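Local coordinates for VgrG protein (Vibrio cholerae, PDB 4DTF) that probably uses ATP and magnesium to cross-link actin covalently, acting as the actin cross-linking domain of a VgrG effector protein, at residues 25-30 / 361-366; 14-19 / 92-97; 175-180 / 350-355. All coordinates share one frame; numbering follows the deposited sequence.

Contact 1 of 3, residues 25-30 / 361-366; sequences IGIENE and SYLPKT. With ANP (phosphoaminophosphonic acid-adenylate ester), chain B.
Ile-25 sets its CD1 methyl over one face of the Tyr-362 ring, a CH-pi contact with the carbon 3.9 Å from the ring centroid and 16° off the normal. The motif is a beta strand, 25-30, backed by an irregular C-terminal segment, 361-366, which crosses its apolar side while the nucleotide analogue lies against the other. With chi1 at -170°, Ile-25 sends CG1 opposite its own backbone N and so carries CD1 out over the phenol; the CG2 branch comes within 3.7 Å of Tyr-362 CD2. Next along the strand, Ile-27 fills the middle of the contact. Its CD1 and the CD of Pro-364 point at each other 3.7 Å apart, and Tyr-362 O lies close to the same methyl. The Leu-363 side chain slides past Ile-27 in the opposite direction, bringing CD1 within 3.9 Å of Ile-27 CB. Asn-29 closes the row: its OD1 rests 3.6 Å from Pro-364 CG, a van der Waals contact.

No hydrogen bond joins the two segments; outside residues tie them down. Gln-173 NE2 bonds both Asn-29 OD1 and Pro-364 O, holding the strand and the loop to one amide, while Tyr-362 OH reaches Met-98 O. On helix 101-124, Met-111 packs on both Ile-27 and Pro-364, Lys-108 on Pro-364.

Glu-28 points away from the loop, toward the nucleotide, and its side chain is about 3 Å from a bound magnesium ion at the nearest atoms. The ribose rests on the strand backbone: Gly-26, lacking a side chain, admits O2' to 3.1 Å from its CA, and the ribose O3' gives a weak hydrogen bond of 3.3 Å to Ile-27 O.

Contact 2 of 3, residues 14-19 / 92-97; sequences PDFPTH and VSYPCE. With ANP (phosphoaminophosphonic acid-adenylate ester), chain B.
Pro-14 O accepts the phenolic hydrogen of Tyr-94, whose OH lies 2.7 Å away; the hydroxyl sits 23° out of the carbonyl plane. This bond fastens an irregular N-terminal loop, 14-19, to the broken strand 92-97, and together they make one wall of the adenosine pocket. The loop wraps the edge of the Tyr-94 ring, with Asp-15 O and Pro-17 CD both lying in its plane.

Phe-16 turns its own edge to the face of that ring: a T-shaped pair with planes at 80° and centroids 5.7 Å apart. Its chi1 of -65° puts the phenyl opposite the backbone carbonyl carbon, swinging it in toward strand and nucleotide. There Pro-95 CD sits 3.6 Å from Phe-16 CD1, and Val-92 CG1 meets the ring edge at CZ. One face of the phenyl packs on C8 of the purine, the nearest ring carbon being CD2, and Phe-16 CE2 comes 3.5 Å from the nucleotide O2A, an oxygen of the alpha-phosphate.

Pro-95 lies over the purine face, with CG 3.5 Å from C5 of the nucleotide. Beside it the Ser-93 carbonyl is used twice: the ribose O2' donates to Ser-93 O over 2.6 Å, and Phe-16 CE1 also approaches that oxygen. The Ser-93 side chain faces away from the loop, where its OG bonds the backbone N of Ile-27 on the neighbouring strand. Behind Tyr-94 are Tyr-48, Ala-56 and Met-59, the last also touching Phe-16.

Val-92 links this aromatic cluster to the sugar, since the same CG1 that touches Phe-16 CZ stands 3.6 Å from the nucleotide C3'.

Contact 3 of 3, residues 175-180 / 350-355; sequences ATVGVA and FEFRTV. With ANP (phosphoaminophosphonic acid-adenylate ester), chain B; SO4 (sulfate ion), chain F.
Val-177 and Phe-350 form a hydrogen-bonded antiparallel pair: Val-177 N to Phe-350 O and Phe-350 N to Val-177 O are both 2.9 Å. A straighter bond, 171° at the hydrogen, runs 2.8 Å from Phe-352 N to Ala-175 O.

On the apolar face, Val-177 has CG2 opposite its carbonyl carbon, which brings this branch 3.7 Å from Phe-352 CE1. The Phe-352 ring also presents its edge to Ala-175 O, and Val-179 CG2 touches the Phe-350 edge. Leu-195 of helix 190-196 packs against both rings, Leu-194 against Phe-352.

The other face meets the nucleotide. Thr-176 has CG2 opposite the backbone N and OG1 opposite the carbonyl carbon (chi1 -62°), which sets CG2 on the ribose, 3.4 Å from O4', and OG1 toward a water shared with Glu-351 OE1. Glu-351 is extended, and its OE2 is met by Arg-353 NH1 on the syn side but 27° out of the carboxylate plane, in a 2.8 Å salt bridge. Arg-353 folds at chi2 and chi3, and its guanidinium also grips a sulfate, NH2 to O2 at 2.7 Å and NH1 to O4.

The sulfate, also held by Lys-272, probably comes from the crystallisation liquor but may mark an anion site. Glu-351, with magnesium about 3 Å away at the nearest atoms, thus engages Arg-353 through one oxygen and the water through the other.

Overall arrangement
The three contacts surround one bound ATP analogue, each touching it. Strand 24-30 of contact 1 runs between those of the other two: Ile-25 N lies 2.9 Å from Cys-96 O of contact 2, and Gly-26 O lies 2.8 Å from Thr-176 N of contact 3, both probable hydrogen bonds. Centres of contacts 1 and 3 are about 12 Å apart; contact 2 is about 14 Å from each. Contacts 2 and 3 do not meet, their nearest atoms being about 6 Å apart, and the nucleotide bridges them. Contact 2 supplies the wall at the base and ribose, whereas Glu-28 and Glu-351, from contacts 1 and 3, bring carboxylates to the magnesium-bearing end.

Contact 1 of 3, residues 25-30 / 361-366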
loop_
_atom_site.group_PDB
_atom_site.type_symbol
_atom_site.label_atom_id
_atom_site.label_comp_id
_atom_site.label_asym_id
_atom_site.label_seq_id
_atom_site.Cartn_x
_atom_site.Cartn_y
_atom_site.Cartn_z
ATOM N N ILE A 25 -2.496 -7.828 8.039
ATOM C CA ILE A 25 -2.807 -6.411 7.986
ATOM C C ILE A 25 -1.582 -5.547 8.321
ATOM O O ILE A 25 -0.826 -5.845 9.249
ATOM C CB ILE A 25 -4.062 -6.044 8.845
ATOM C CG1 ILE A 25 -4.545 -4.584 8.582
ATOM C CG2 ILE A 25 -3.837 -6.322 10.346
ATOM C CD1 ILE A 25 -6.015 -4.332 8.812
ATOM N N GLY A 26 -1.420 -4.494 7.535
ATOM C CA GLY A 26 -0.423 -3.458 7.710
ATOM C C GLY A 26 -1.126 -2.117 7.688
ATOM O O GLY A 26 -2.242 -1.996 7.158
ATOM N N ILE A 27 -0.506 -1.111 8.298
ATOM C CA ILE A 27 -1.081 0.239 8.355
ATOM C C ILE A 27 -0.065 1.290 7.935
ATOM O O ILE A 27 1.139 1.077 8.064
ATOM C CB ILE A 27 -1.734 0.580 9.731
ATOM C CG1 ILE A 27 -0.691 0.616 10.881
ATOM C CG2 ILE A 27 -2.938 -0.323 10.048
ATOM C CD1 ILE A 27 -1.194 1.196 12.231
ATOM N N GLU A 28 -0.558 2.431 7.447
ATOM C CA GLU A 28 0.265 3.566 7.041
ATOM C C GLU A 28 -0.317 4.784 7.713
ATOM O O GLU A 28 -1.533 4.955 7.689
ATOM C CB GLU A 28 0.219 3.738 5.519
ATOM C CG GLU A 28 0.982 2.664 4.769
ATOM C CD GLU A 28 0.675 2.614 3.289
ATOM O OE1 GLU A 28 -0.487 2.322 2.919
ATOM O OE2 GLU A 28 1.600 2.882 2.490
ATOM N N ASN A 29 0.522 5.593 8.377
ATOM C CA ASN A 29 0.036 6.769 9.087
ATOM C C ASN A 29 0.934 7.973 8.887
ATOM O O ASN A 29 2.025 8.046 9.470
ATOM C CB ASN A 29 -0.153 6.494 10.589
ATOM C CG ASN A 29 -1.106 7.469 11.271
ATOM O OD1 ASN A 29 -1.729 7.147 12.264
ATOM N ND2 ASN A 29 -1.322 8.647 10.719
ATOM N N GLU A 30 0.457 8.932 8.085
ATOM C CA GLU A 30 1.194 10.166 7.832
ATOM C C GLU A 30 0.954 11.116 9.012
ATOM O O GLU A 30 -0.190 11.329 9.414
ATOM C CB GLU A 30 0.766 10.796 6.506
ATOM C CG GLU A 30 1.618 11.973 6.056
ATOM C CD GLU A 30 1.059 12.738 4.874
ATOM O OE1 GLU A 30 1.852 13.427 4.198
ATOM O OE2 GLU A 30 -0.159 12.636 4.610
ATOM N N SER A 361 -10.443 0.070 14.153
ATOM C CA SER A 361 -9.835 -0.462 15.378
ATOM C C SER A 361 -8.344 -0.826 15.208
ATOM O O SER A 361 -7.645 -0.974 16.207
ATOM C CB SER A 361 -10.630 -1.667 15.877
ATOM O OG SER A 361 -10.588 -2.720 14.928
ATOM N N TYR A 362 -7.864 -0.996 13.958
ATOM C CA TYR A 362 -6.456 -1.308 13.665
ATOM C C TYR A 362 -5.583 -0.037 13.642
ATOM O O TYR A 362 -4.358 -0.140 13.592
ATOM C CB TYR A 362 -6.348 -2.017 12.304
ATOM C CG TYR A 362 -6.942 -3.409 12.320
ATOM C CD1 TYR A 362 -8.283 -3.620 12.017
ATOM C CD2 TYR A 362 -6.164 -4.513 12.646
ATOM C CE1 TYR A 362 -8.843 -4.901 12.055
ATOM C CE2 TYR A 362 -6.711 -5.796 12.701
ATOM C CZ TYR A 362 -8.048 -5.987 12.383
ATOM O OH TYR A 362 -8.580 -7.251 12.416
ATOM N N LEU A 363 -6.212 1.149 13.631
ATOM C CA LEU A 363 -5.492 2.408 13.505
ATOM C C LEU A 363 -5.336 3.168 14.819
ATOM O O LEU A 363 -6.286 3.218 15.610
ATOM C CB LEU A 363 -6.159 3.307 12.437
ATOM C CG LEU A 363 -5.858 3.038 10.938
ATOM C CD1 LEU A 363 -4.386 3.296 10.577
ATOM C CD2 LEU A 363 -6.302 1.644 10.486
ATOM N N PRO A 364 -4.149 3.748 15.079
ATOM C CA PRO A 364 -3.980 4.557 16.292
ATOM C C PRO A 364 -4.746 5.878 16.195
ATOM O O PRO A 364 -4.815 6.479 15.135
ATOM C CB PRO A 364 -2.475 4.797 16.347
ATOM C CG PRO A 364 -2.040 4.747 14.923
ATOM C CD PRO A 364 -2.950 3.801 14.220
ATOM N N LYS A 365 -5.363 6.312 17.297
ATOM C CA LYS A 365 -6.099 7.567 17.310
ATOM C C LYS A 365 -5.518 8.529 18.353
ATOM O O LYS A 365 -5.386 8.157 19.513
ATOM C CB LYS A 365 -7.601 7.314 17.594
ATOM C CG LYS A 365 -8.365 6.568 16.490
ATOM C CD LYS A 365 -7.835 6.836 15.052
ATOM C CE LYS A 365 -8.667 6.300 13.925
ATOM N NZ LYS A 365 -9.453 5.085 14.296
ATOM N N THR A 366 -5.168 9.764 17.943
ATOM C CA THR A 366 -4.661 10.777 18.876
ATOM C C THR A 366 -5.759 11.102 19.894
ATOM O O THR A 366 -5.487 11.131 21.091
ATOM C CB THR A 366 -4.208 12.085 18.155
ATOM O OG1 THR A 366 -3.318 11.802 17.081
ATOM C CG2 THR A 366 -3.523 13.076 19.121
HETATM P PG ANP B . 4.655 4.823 -0.972
HETATM O O1G ANP B . 4.130 5.803 0.032
HETATM O O2G ANP B . 3.967 4.935 -2.301
HETATM O O3G ANP B . 6.120 5.019 -1.221
HETATM P PB ANP B . 5.427 2.297 0.030
HETATM O O1B ANP B . 6.612 2.341 -0.866
HETATM O O2B ANP B . 5.839 2.590 1.441
HETATM N N3B ANP B . 4.435 3.333 -0.413
HETATM P PA ANP B . 4.791 -0.261 0.997
HETATM O O1A ANP B . 5.081 -1.562 0.346
HETATM O O2A ANP B . 5.859 0.033 2.044
HETATM O O3A ANP B . 4.778 0.831 -0.029
HETATM O "O5'" ANP B . 3.358 -0.287 1.716
HETATM C "C5'" ANP B . 3.134 -1.533 2.368
HETATM C "C4'" ANP B . 1.896 -1.506 3.220
HETATM O "O4'" ANP B . 1.361 -2.843 3.175
HETATM C "C3'" ANP B . 2.150 -1.243 4.704
HETATM O "O3'" ANP B . 0.968 -0.789 5.356
HETATM C "C2'" ANP B . 2.574 -2.626 5.187
HETATM O "O2'" ANP B . 2.411 -2.832 6.580
HETATM C "C1'" ANP B . 1.586 -3.491 4.412
HETATM N N9 ANP B . 2.012 -4.855 4.149
HETATM C C8 ANP B . 3.222 -5.293 3.668
HETATM N N7 ANP B . 3.323 -6.592 3.583
HETATM C C5 ANP B . 2.090 -7.051 4.016
HETATM C C6 ANP B . 1.537 -8.344 4.128
HETATM N N6 ANP B . 2.208 -9.467 3.848
HETATM N N1 ANP B . 0.256 -8.446 4.550
HETATM C C2 ANP B . -0.417 -7.328 4.850
HETATM N N3 ANP B . 0.002 -6.060 4.796
HETATM C C4 ANP B . 1.270 -5.992 4.366
#

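Contact 2 of 3, residues 14-19 / 92-97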
loop_
_atom_site.group_PDB
_atom_site.type_symbol
_atom_site.label_atom_id
_atom_site.label_comp_id
_atom_site.label_asym_id
_atom_site.label_seq_id
_atom_site.Cartn_x
_atom_site.Cartn_y
_atom_site.Cartn_z
ATOM N N PRO A 14 14.849 -3.608 8.794
ATOM C CA PRO A 14 14.476 -4.944 8.311
ATOM C C PRO A 14 13.342 -4.872 7.289
ATOM O O PRO A 14 12.513 -3.954 7.334
ATOM C CB PRO A 14 14.033 -5.676 9.587
ATOM C CG PRO A 14 14.660 -4.925 10.702
ATOM C CD PRO A 14 14.665 -3.501 10.255
ATOM N N ASP A 15 13.348 -5.809 6.335
ATOM C CA ASP A 15 12.306 -5.922 5.326
ATOM C C ASP A 15 11.081 -6.496 6.014
ATOM O O ASP A 15 11.204 -7.143 7.057
ATOM C CB ASP A 15 12.740 -6.865 4.200
ATOM C CG ASP A 15 13.900 -6.347 3.383
ATOM O OD1 ASP A 15 13.724 -5.318 2.690
ATOM O OD2 ASP A 15 14.982 -6.971 3.429
ATOM N N PHE A 16 9.900 -6.254 5.441
ATOM C CA PHE A 16 8.665 -6.785 5.999
ATOM C C PHE A 16 8.730 -8.310 5.981
ATOM O O PHE A 16 9.202 -8.871 4.987
ATOM C CB PHE A 16 7.446 -6.376 5.136
ATOM C CG PHE A 16 7.086 -4.911 5.049
ATOM C CD1 PHE A 16 7.023 -4.121 6.191
ATOM C CD2 PHE A 16 6.741 -4.336 3.832
ATOM C CE1 PHE A 16 6.640 -2.780 6.113
ATOM C CE2 PHE A 16 6.363 -2.993 3.755
ATOM C CZ PHE A 16 6.318 -2.224 4.895
ATOM N N PRO A 17 8.188 -9.004 7.012
ATOM C CA PRO A 17 8.044 -10.462 6.886
ATOM C C PRO A 17 7.057 -10.687 5.727
ATOM O O PRO A 17 6.191 -9.842 5.486
ATOM C CB PRO A 17 7.438 -10.891 8.225
ATOM C CG PRO A 17 6.828 -9.667 8.805
ATOM C CD PRO A 17 7.548 -8.485 8.241
ATOM N N THR A 18 7.244 -11.763 4.960
ATOM C CA THR A 18 6.403 -12.052 3.800
ATOM C C THR A 18 5.323 -13.122 4.065
ATOM O O THR A 18 4.307 -13.138 3.369
ATOM C CB THR A 18 7.289 -12.443 2.605
ATOM O OG1 THR A 18 8.055 -13.600 2.941
ATOM C CG2 THR A 18 8.201 -11.313 2.136
ATOM N N HIS A 19 5.543 -14.024 5.042
ATOM C CA HIS A 19 4.614 -15.121 5.340
ATOM C C HIS A 19 3.779 -14.961 6.595
ATOM O O HIS A 19 4.304 -14.633 7.658
ATOM C CB HIS A 19 5.348 -16.477 5.361
ATOM C CG HIS A 19 4.404 -17.648 5.426
ATOM N ND1 HIS A 19 3.843 -18.185 4.276
ATOM C CD2 HIS A 19 3.898 -18.296 6.503
ATOM C CE1 HIS A 19 3.043 -19.152 4.687
ATOM N NE2 HIS A 19 3.040 -19.255 6.018
ATOM N N VAL A 92 4.972 3.367 8.935
ATOM C CA VAL A 92 4.520 2.207 8.149
ATOM C C VAL A 92 4.722 0.939 8.961
ATOM O O VAL A 92 5.862 0.533 9.186
ATOM C CB VAL A 92 5.211 2.149 6.751
ATOM C CG1 VAL A 92 4.664 0.989 5.920
ATOM C CG2 VAL A 92 5.040 3.476 5.990
ATOM N N SER A 93 3.626 0.332 9.431
ATOM C CA SER A 93 3.759 -0.853 10.267
ATOM C C SER A 93 4.327 -2.062 9.540
ATOM O O SER A 93 4.180 -2.181 8.323
ATOM C CB SER A 93 2.431 -1.212 10.934
ATOM O OG SER A 93 1.547 -1.879 10.045
ATOM N N TYR A 94 4.971 -2.953 10.300
ATOM C CA TYR A 94 5.392 -4.261 9.828
ATOM C C TYR A 94 4.078 -5.053 9.911
ATOM O O TYR A 94 3.370 -4.923 10.926
ATOM C CB TYR A 94 6.480 -4.855 10.751
ATOM C CG TYR A 94 7.844 -4.274 10.443
ATOM C CD1 TYR A 94 8.225 -3.034 10.950
ATOM C CD2 TYR A 94 8.720 -4.922 9.575
ATOM C CE1 TYR A 94 9.454 -2.464 10.623
ATOM C CE2 TYR A 94 9.963 -4.373 9.257
ATOM C CZ TYR A 94 10.321 -3.136 9.774
ATOM O OH TYR A 94 11.524 -2.567 9.440
ATOM N N PRO A 95 3.660 -5.782 8.852
ATOM C CA PRO A 95 2.379 -6.503 8.931
ATOM C C PRO A 95 2.316 -7.516 10.068
ATOM O O PRO A 95 3.347 -8.034 10.514
ATOM C CB PRO A 95 2.295 -7.212 7.575
ATOM C CG PRO A 95 3.728 -7.340 7.123
ATOM C CD PRO A 95 4.342 -6.056 7.569
ATOM N N CYS A 96 1.102 -7.774 10.541
ATOM C CA CYS A 96 0.827 -8.769 11.562
ATOM C C CYS A 96 -0.433 -9.524 11.157
ATOM O O CYS A 96 -1.068 -9.165 10.156
ATOM C CB CYS A 96 0.716 -8.141 12.951
ATOM S SG CYS A 96 -0.708 -7.045 13.179
ATOM N N GLU A 97 -0.774 -10.590 11.892
ATOM C CA GLU A 97 -1.987 -11.351 11.621
ATOM C C GLU A 97 -3.158 -10.489 12.033
ATOM O O GLU A 97 -3.083 -9.804 13.053
ATOM C CB GLU A 97 -1.998 -12.668 12.398
ATOM C CG GLU A 97 -0.761 -13.513 12.155
ATOM C CD GLU A 97 -0.549 -14.685 13.094
ATOM O OE1 GLU A 97 0.615 -15.104 13.265
ATOM O OE2 GLU A 97 -1.546 -15.190 13.648
HETATM P PG ANP B . 4.655 4.823 -0.972
HETATM O O1G ANP B . 4.130 5.803 0.032
HETATM O O2G ANP B . 3.967 4.935 -2.301
HETATM O O3G ANP B . 6.120 5.019 -1.221
HETATM P PB ANP B . 5.427 2.297 0.030
HETATM O O1B ANP B . 6.612 2.341 -0.866
HETATM O O2B ANP B . 5.839 2.590 1.441
HETATM N N3B ANP B . 4.435 3.333 -0.413
HETATM P PA ANP B . 4.791 -0.261 0.997
HETATM O O1A ANP B . 5.081 -1.562 0.346
HETATM O O2A ANP B . 5.859 0.033 2.044
HETATM O O3A ANP B . 4.778 0.831 -0.029
HETATM O "O5'" ANP B . 3.358 -0.287 1.716
HETATM C "C5'" ANP B . 3.134 -1.533 2.368
HETATM C "C4'" ANP B . 1.896 -1.506 3.220
HETATM O "O4'" ANP B . 1.361 -2.843 3.175
HETATM C "C3'" ANP B . 2.150 -1.243 4.704
HETATM O "O3'" ANP B . 0.968 -0.789 5.356
HETATM C "C2'" ANP B . 2.574 -2.626 5.187
HETATM O "O2'" ANP B . 2.411 -2.832 6.580
HETATM C "C1'" ANP B . 1.586 -3.491 4.412
HETATM N N9 ANP B . 2.012 -4.855 4.149
HETATM C C8 ANP B . 3.222 -5.293 3.668
HETATM N N7 ANP B . 3.323 -6.592 3.583
HETATM C C5 ANP B . 2.090 -7.051 4.016
HETATM C C6 ANP B . 1.537 -8.344 4.128
HETATM N N6 ANP B . 2.208 -9.467 3.848
HETATM N N1 ANP B . 0.256 -8.446 4.550
HETATM C C2 ANP B . -0.417 -7.328 4.850
HETATM N N3 ANP B . 0.002 -6.060 4.796
HETATM C C4 ANP B . 1.270 -5.992 4.366
#

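Contact 3 of 3, residues 175-180 / 350-355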
loop_
_atom_site.group_PDB
_atom_site.type_symbol
_atom_site.label_atom_id
_atom_site.label_comp_id
_atom_site.label_asym_id
_atom_site.label_seq_id
_atom_site.Cartn_x
_atom_site.Cartn_y
_atom_site.Cartn_z
ATOM N N ALA A 175 -4.894 1.311 5.428
ATOM C CA ALA A 175 -4.710 -0.041 5.923
ATOM C C ALA A 175 -4.537 -0.924 4.684
ATOM O O ALA A 175 -5.162 -0.658 3.661
ATOM C CB ALA A 175 -5.927 -0.478 6.719
ATOM N N THR A 176 -3.665 -1.946 4.765
ATOM C CA THR A 176 -3.409 -2.907 3.684
ATOM C C THR A 176 -3.703 -4.291 4.221
ATOM O O THR A 176 -3.169 -4.670 5.256
ATOM C CB THR A 176 -1.992 -2.741 3.088
ATOM O OG1 THR A 176 -1.883 -1.439 2.514
ATOM C CG2 THR A 176 -1.676 -3.771 2.004
ATOM N N VAL A 177 -4.566 -5.043 3.521
ATOM C CA VAL A 177 -4.967 -6.377 3.940
ATOM C C VAL A 177 -4.429 -7.381 2.928
ATOM O O VAL A 177 -4.609 -7.197 1.730
ATOM C CB VAL A 177 -6.526 -6.477 4.113
ATOM C CG1 VAL A 177 -6.998 -7.925 4.248
ATOM C CG2 VAL A 177 -7.015 -5.638 5.290
ATOM N N GLY A 178 -3.811 -8.445 3.433
ATOM C CA GLY A 178 -3.318 -9.546 2.615
ATOM C C GLY A 178 -4.129 -10.791 2.883
ATOM O O GLY A 178 -4.381 -11.108 4.043
ATOM N N VAL A 179 -4.592 -11.478 1.821
ATOM C CA VAL A 179 -5.378 -12.720 1.932
ATOM C C VAL A 179 -4.835 -13.748 0.938
ATOM O O VAL A 179 -4.234 -13.352 -0.061
ATOM C CB VAL A 179 -6.919 -12.493 1.719
ATOM C CG1 VAL A 179 -7.537 -11.654 2.845
ATOM C CG2 VAL A 179 -7.216 -11.867 0.358
ATOM N N ALA A 180 -5.088 -15.054 1.175
ATOM C CA ALA A 180 -4.744 -16.119 0.228
ATOM C C ALA A 180 -5.502 -15.820 -1.079
ATOM O O ALA A 180 -6.702 -15.524 -1.035
ATOM C CB ALA A 180 -5.192 -17.473 0.777
ATOM N N PHE A 350 -4.357 -5.639 -0.677
ATOM C CA PHE A 350 -5.259 -4.561 -1.048
ATOM C C PHE A 350 -5.151 -3.393 -0.110
ATOM O O PHE A 350 -5.221 -3.560 1.108
ATOM C CB PHE A 350 -6.710 -5.068 -1.097
ATOM C CG PHE A 350 -6.881 -6.231 -2.039
ATOM C CD1 PHE A 350 -7.173 -6.019 -3.384
ATOM C CD2 PHE A 350 -6.711 -7.539 -1.591
ATOM C CE1 PHE A 350 -7.292 -7.097 -4.263
ATOM C CE2 PHE A 350 -6.828 -8.613 -2.469
ATOM C CZ PHE A 350 -7.106 -8.385 -3.799
ATOM N N GLU A 351 -5.019 -2.194 -0.676
ATOM C CA GLU A 351 -4.910 -0.995 0.140
ATOM C C GLU A 351 -6.250 -0.288 0.228
ATOM O O GLU A 351 -6.845 0.057 -0.794
ATOM C CB GLU A 351 -3.824 -0.070 -0.436
ATOM C CG GLU A 351 -3.656 1.269 0.269
ATOM C CD GLU A 351 -2.660 2.193 -0.405
ATOM O OE1 GLU A 351 -1.624 1.704 -0.904
ATOM O OE2 GLU A 351 -2.911 3.416 -0.423
ATOM N N PHE A 352 -6.685 -0.013 1.460
ATOM C CA PHE A 352 -7.903 0.746 1.705
ATOM C C PHE A 352 -7.457 2.206 1.720
ATOM O O PHE A 352 -6.787 2.639 2.661
ATOM C CB PHE A 352 -8.564 0.319 3.035
ATOM C CG PHE A 352 -9.203 -1.047 2.955
ATOM C CD1 PHE A 352 -8.438 -2.204 3.086
ATOM C CD2 PHE A 352 -10.571 -1.180 2.735
ATOM C CE1 PHE A 352 -9.032 -3.468 2.998
ATOM C CE2 PHE A 352 -11.165 -2.446 2.671
ATOM C CZ PHE A 352 -10.390 -3.577 2.785
ATOM N N ARG A 353 -7.776 2.940 0.646
ATOM C CA ARG A 353 -7.402 4.353 0.451
ATOM C C ARG A 353 -7.919 5.251 1.565
ATOM O O ARG A 353 -7.239 6.196 1.976
ATOM C CB ARG A 353 -7.802 4.833 -0.955
ATOM C CG ARG A 353 -7.103 4.015 -2.071
ATOM C CD ARG A 353 -5.592 4.280 -2.149
ATOM N NE ARG A 353 -5.343 5.667 -2.567
ATOM C CZ ARG A 353 -4.172 6.288 -2.523
ATOM N NH1 ARG A 353 -3.093 5.659 -2.078
ATOM N NH2 ARG A 353 -4.065 7.540 -2.945
ATOM N N THR A 354 -9.111 4.919 2.067
ATOM C CA THR A 354 -9.777 5.512 3.231
ATOM C C THR A 354 -10.058 4.284 4.104
ATOM O O THR A 354 -10.580 3.282 3.600
ATOM C CB THR A 354 -11.087 6.232 2.816
ATOM O OG1 THR A 354 -10.743 7.400 2.082
ATOM C CG2 THR A 354 -11.955 6.645 4.014
ATOM N N VAL A 355 -9.698 4.345 5.387
ATOM C CA VAL A 355 -9.934 3.215 6.286
ATOM C C VAL A 355 -11.452 3.088 6.551
ATOM O O VAL A 355 -12.049 4.050 7.046
ATOM C CB VAL A 355 -9.104 3.289 7.601
ATOM C CG1 VAL A 355 -9.382 2.085 8.497
ATOM C CG2 VAL A 355 -7.607 3.392 7.303
HETATM P PG ANP B . 4.655 4.823 -0.972
HETATM O O1G ANP B . 4.130 5.803 0.032
HETATM O O2G ANP B . 3.967 4.935 -2.301
HETATM O O3G ANP B . 6.120 5.019 -1.221
HETATM P PB ANP B . 5.427 2.297 0.030
HETATM O O1B ANP B . 6.612 2.341 -0.866
HETATM O O2B ANP B . 5.839 2.590 1.441
HETATM N N3B ANP B . 4.435 3.333 -0.413
HETATM P PA ANP B . 4.791 -0.261 0.997
HETATM O O1A ANP B . 5.081 -1.562 0.346
HETATM O O2A ANP B . 5.859 0.033 2.044
HETATM O O3A ANP B . 4.778 0.831 -0.029
HETATM O "O5'" ANP B . 3.358 -0.287 1.716
HETATM C "C5'" ANP B . 3.134 -1.533 2.368
HETATM C "C4'" ANP B . 1.896 -1.506 3.220
HETATM O "O4'" ANP B . 1.361 -2.843 3.175
HETATM C "C3'" ANP B . 2.150 -1.243 4.704
HETATM O "O3'" ANP B . 0.968 -0.789 5.356
HETATM C "C2'" ANP B . 2.574 -2.626 5.187
HETATM O "O2'" ANP B . 2.411 -2.832 6.580
HETATM C "C1'" ANP B . 1.586 -3.491 4.412
HETATM N N9 ANP B . 2.012 -4.855 4.149
HETATM C C8 ANP B . 3.222 -5.293 3.668
HETATM N N7 ANP B . 3.323 -6.592 3.583
HETATM C C5 ANP B . 2.090 -7.051 4.016
HETATM C C6 ANP B . 1.537 -8.344 4.128
HETATM N N6 ANP B . 2.208 -9.467 3.848
HETATM N N1 ANP B . 0.256 -8.446 4.550
HETATM C C2 ANP B . -0.417 -7.328 4.850
HETATM N N3 ANP B . 0.002 -6.060 4.796
HETATM C C4 ANP B . 1.270 -5.992 4.366
HETATM S S SO4 F . -0.276 8.079 -2.775
HETATM O O1 SO4 F . 0.556 8.984 -1.998
HETATM O O2 SO4 F . -1.615 8.626 -2.873
HETATM O O3 SO4 F . 0.297 7.933 -4.092
HETATM O O4 SO4 F . -0.297 6.774 -2.115
HETATM O O HOH W 1 -0.287 -0.640 0.522
#